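Pbp related beta-lactamase (Pyrococcus abyssi, PDB 2QMI) is a penicillin-binding protein homologue that assembles into octamers and probably works as a self-compartmentalizing serine peptidase of the beta-lactamase clan. Local coordinates at residues Leu67-Leu72 and Gly169-Lys174. Numbering follows the deposited sequence.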
ATOM      1  N   LEU A  67      33.185  42.447  14.546  1.00 23.74           N
ATOM      2  CA  LEU A  67      34.473  43.101  14.383  1.00 25.38           C
ATOM      3  C   LEU A  67      34.283  44.418  13.635  1.00 25.59           C
ATOM      4  O   LEU A  67      34.830  45.452  14.033  1.00 27.22           O
ATOM      5  CB  LEU A  67      35.440  42.186  13.620  1.00 24.56           C
ATOM      6  CG  LEU A  67      36.897  42.651  13.479  1.00 24.99           C
ATOM      7  CD1 LEU A  67      37.525  42.863  14.856  1.00 23.82           C
ATOM      8  CD2 LEU A  67      37.683  41.608  12.706  1.00 23.54           C
ATOM      9  N   ALA A  68      33.509  44.380  12.555  1.00 25.49           N
ATOM     10  CA  ALA A  68      33.239  45.581  11.769  1.00 24.41           C
ATOM     11  C   ALA A  68      32.676  46.658  12.690  1.00 24.36           C
ATOM     12  O   ALA A  68      33.059  47.833  12.602  1.00 23.40           O
ATOM     13  CB  ALA A  68      32.244  45.274  10.664  1.00 24.64           C
ATOM     14  N   ILE A  69      31.772  46.246  13.575  1.00 22.72           N
ATOM     15  CA  ILE A  69      31.148  47.153  14.527  1.00 22.12           C
ATOM     16  C   ILE A  69      32.191  47.753  15.466  1.00 22.85           C
ATOM     17  O   ILE A  69      32.123  48.936  15.786  1.00 23.38           O
ATOM     18  CB  ILE A  69      30.073  46.430  15.379  1.00 21.73           C
ATOM     19  CG1 ILE A  69      28.864  46.069  14.508  1.00 22.59           C
ATOM     20  CG2 ILE A  69      29.658  47.308  16.554  1.00 20.56           C
ATOM     21  CD1 ILE A  69      28.055  47.261  13.986  1.00 23.84           C
ATOM     22  N   MET A  70      33.146  46.937  15.913  1.00 22.04           N
ATOM     23  CA  MET A  70      34.196  47.420  16.810  1.00 22.64           C
ATOM     24  C   MET A  70      35.029  48.482  16.111  1.00 22.13           C
ATOM     25  O   MET A  70      35.398  49.489  16.708  1.00 23.33           O
ATOM     26  CB  MET A  70      35.120  46.273  17.246  1.00 22.84           C
ATOM     27  CG  MET A  70      34.482  45.213  18.142  1.00 23.63           C
ATOM     28  SD  MET A  70      33.981  45.806  19.784  1.00 25.23           S
ATOM     29  CE  MET A  70      32.259  46.165  19.489  1.00 25.26           C
ATOM     30  N   LYS A  71      35.324  48.246  14.838  1.00 23.10           N
ATOM     31  CA  LYS A  71      36.125  49.173  14.054  1.00 23.31           C
ATOM     32  C   LYS A  71      35.444  50.535  13.968  1.00 23.91           C
ATOM     33  O   LYS A  71      36.027  51.562  14.331  1.00 21.94           O
ATOM     34  CB  LYS A  71      36.349  48.613  12.648  1.00 24.38           C
ATOM     35  CG  LYS A  71      37.468  49.308  11.885  1.00 25.48           C
ATOM     36  CD  LYS A  71      37.871  48.507  10.660  1.00 25.67           C
ATOM     37  CE  LYS A  71      39.017  49.173   9.924  1.00 27.56           C
ATOM     38  NZ  LYS A  71      38.632  50.541   9.487  1.00 28.40           N
ATOM     39  N   LEU A  72      34.199  50.533  13.502  1.00 23.68           N
ATOM     40  CA  LEU A  72      33.439  51.766  13.366  1.00 23.71           C
ATOM     41  C   LEU A  72      33.307  52.503  14.699  1.00 23.94           C
ATOM     42  O   LEU A  72      33.253  53.730  14.724  1.00 24.39           O
ATOM     43  CB  LEU A  72      32.054  51.465  12.781  1.00 22.59           C
ATOM     44  CG  LEU A  72      32.061  50.858  11.375  1.00 23.83           C
ATOM     45  CD1 LEU A  72      30.655  50.418  10.996  1.00 23.03           C
ATOM     46  CD2 LEU A  72      32.607  51.878  10.373  1.00 23.45           C
ATOM     47  N   GLY A 169      24.031  44.380  10.385  1.00 20.56           N
ATOM     48  CA  GLY A 169      24.544  44.498   9.031  1.00 22.11           C
ATOM     49  C   GLY A 169      24.063  45.789   8.380  1.00 23.44           C
ATOM     50  O   GLY A 169      24.786  46.421   7.604  1.00 24.03           O
ATOM     51  N   LYS A 170      22.834  46.182   8.702  1.00 22.43           N
ATOM     52  CA  LYS A 170      22.237  47.398   8.163  1.00 22.97           C
ATOM     53  C   LYS A 170      22.854  48.629   8.828  1.00 23.35           C
ATOM     54  O   LYS A 170      23.033  49.668   8.196  1.00 22.11           O
ATOM     55  CB  LYS A 170      20.720  47.378   8.393  1.00 24.74           C
ATOM     56  CG  LYS A 170      19.971  48.552   7.763  1.00 26.55           C
ATOM     57  CD  LYS A 170      20.327  48.691   6.293  1.00 28.97           C
ATOM     58  CE  LYS A 170      19.977  47.440   5.513  1.00 31.29           C
ATOM     59  NZ  LYS A 170      20.544  47.494   4.125  1.00 34.59           N
ATOM     60  N   ILE A 171      23.168  48.509  10.113  1.00 23.10           N
ATOM     61  CA  ILE A 171      23.789  49.603  10.847  1.00 23.01           C
ATOM     62  C   ILE A 171      25.164  49.878  10.234  1.00 24.27           C
ATOM     63  O   ILE A 171      25.579  51.031  10.090  1.00 23.81           O
ATOM     64  CB  ILE A 171      23.928  49.245  12.342  1.00 21.54           C
ATOM     65  CG1 ILE A 171      22.542  49.255  12.989  1.00 20.62           C
ATOM     66  CG2 ILE A 171      24.858  50.223  13.037  1.00 21.80           C
ATOM     67  CD1 ILE A 171      22.527  48.926  14.451  1.00 20.34           C
ATOM     68  N   ILE A 172      25.855  48.810   9.852  1.00 24.38           N
ATOM     69  CA  ILE A 172      27.171  48.935   9.242  1.00 24.48           C
ATOM     70  C   ILE A 172      27.087  49.713   7.934  1.00 24.74           C
ATOM     71  O   ILE A 172      27.927  50.568   7.659  1.00 25.80           O
ATOM     72  CB  ILE A 172      27.781  47.545   8.988  1.00 24.21           C
ATOM     73  CG1 ILE A 172      28.219  46.942  10.328  1.00 23.73           C
ATOM     74  CG2 ILE A 172      28.923  47.638   7.983  1.00 23.43           C
ATOM     75  CD1 ILE A 172      28.782  45.532  10.233  1.00 22.79           C
ATOM     76  N   GLU A 173      26.069  49.430   7.131  1.00 24.79           N
ATOM     77  CA  GLU A 173      25.912  50.130   5.863  1.00 25.17           C
ATOM     78  C   GLU A 173      25.524  51.585   6.129  1.00 25.21           C
ATOM     79  O   GLU A 173      26.029  52.506   5.483  1.00 23.79           O
ATOM     80  CB  GLU A 173      24.837  49.456   5.004  1.00 25.54           C
ATOM     81  CG  GLU A 173      25.029  47.954   4.823  1.00 27.52           C
ATOM     82  CD  GLU A 173      24.161  47.384   3.714  1.00 27.56           C
ATOM     83  OE1 GLU A 173      22.990  47.806   3.598  1.00 29.18           O
ATOM     84  OE2 GLU A 173      24.646  46.510   2.965  1.00 27.43           O
ATOM     85  N   LYS A 174      24.622  51.779   7.085  1.00 24.17           N
ATOM     86  CA  LYS A 174      24.162  53.110   7.436  1.00 25.50           C
ATOM     87  C   LYS A 174      25.333  54.006   7.841  1.00 26.02           C
ATOM     88  O   LYS A 174      25.423  55.159   7.418  1.00 26.76           O
ATOM     89  CB  LYS A 174      23.154  53.028   8.589  1.00 27.36           C
ATOM     90  CG  LYS A 174      22.757  54.386   9.171  1.00 27.74           C
ATOM     91  CD  LYS A 174      21.986  55.225   8.159  1.00 28.86           C
ATOM     92  CE  LYS A 174      21.707  56.618   8.696  1.00 29.18           C
ATOM     93  NZ  LYS A 174      20.960  57.437   7.697  1.00 30.37           N
TER
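In Ile172, CG1 is anti to the carbonyl carbon (chi1 -73°) and CD1 extends on from it, anti to CA, which carries the methyl across to helix 61-74. There it meets Ala68, whose CB is 3.5 Å from Ile172 CD1, a tight methyl-to-methyl contact. Ile69 answers with a bent chain: chi2 of -67° folds its CD1 round toward the neighbouring helix, where it settles 3.7 Å from Ile172 CG1, and the two isoleucine side chains meet at a slant. Ile69 CD1 also approaches Ile171, more loosely, with 4.5 Å to CG2. One turn on from Ala68, Leu72 directs CD1 at the base of the same isoleucine, 4.2 Å from Ile172 CA. Ile172 is thus held in a recess formed by Ala68, Ile69 and Leu72, and the contact between the segments is purely apolar. The small Ala68 lets the isoleucine methyl come right up against helix 61-74. The axes of the two segments come within 10.3 Å and run in roughly the same direction, 34° from parallel. Tyr183 of helix 180-189 lies against both Ala68 and Leu72, and Leu78 packs on Ile171, so further side chains join this buried patch. Away from the interface, Lys170 NZ forms salt bridges with Glu173 OE1 and with Glu137. The contact is helix-to-helix core packing within the beta-lactamase-like domain: helix 61-74, which starts at a probable SxxK motif (Ser59, Lys62) as in penicillin-binding proteins and serine beta-lactamases, is packed against helix 162-176 of the helical part of that fold.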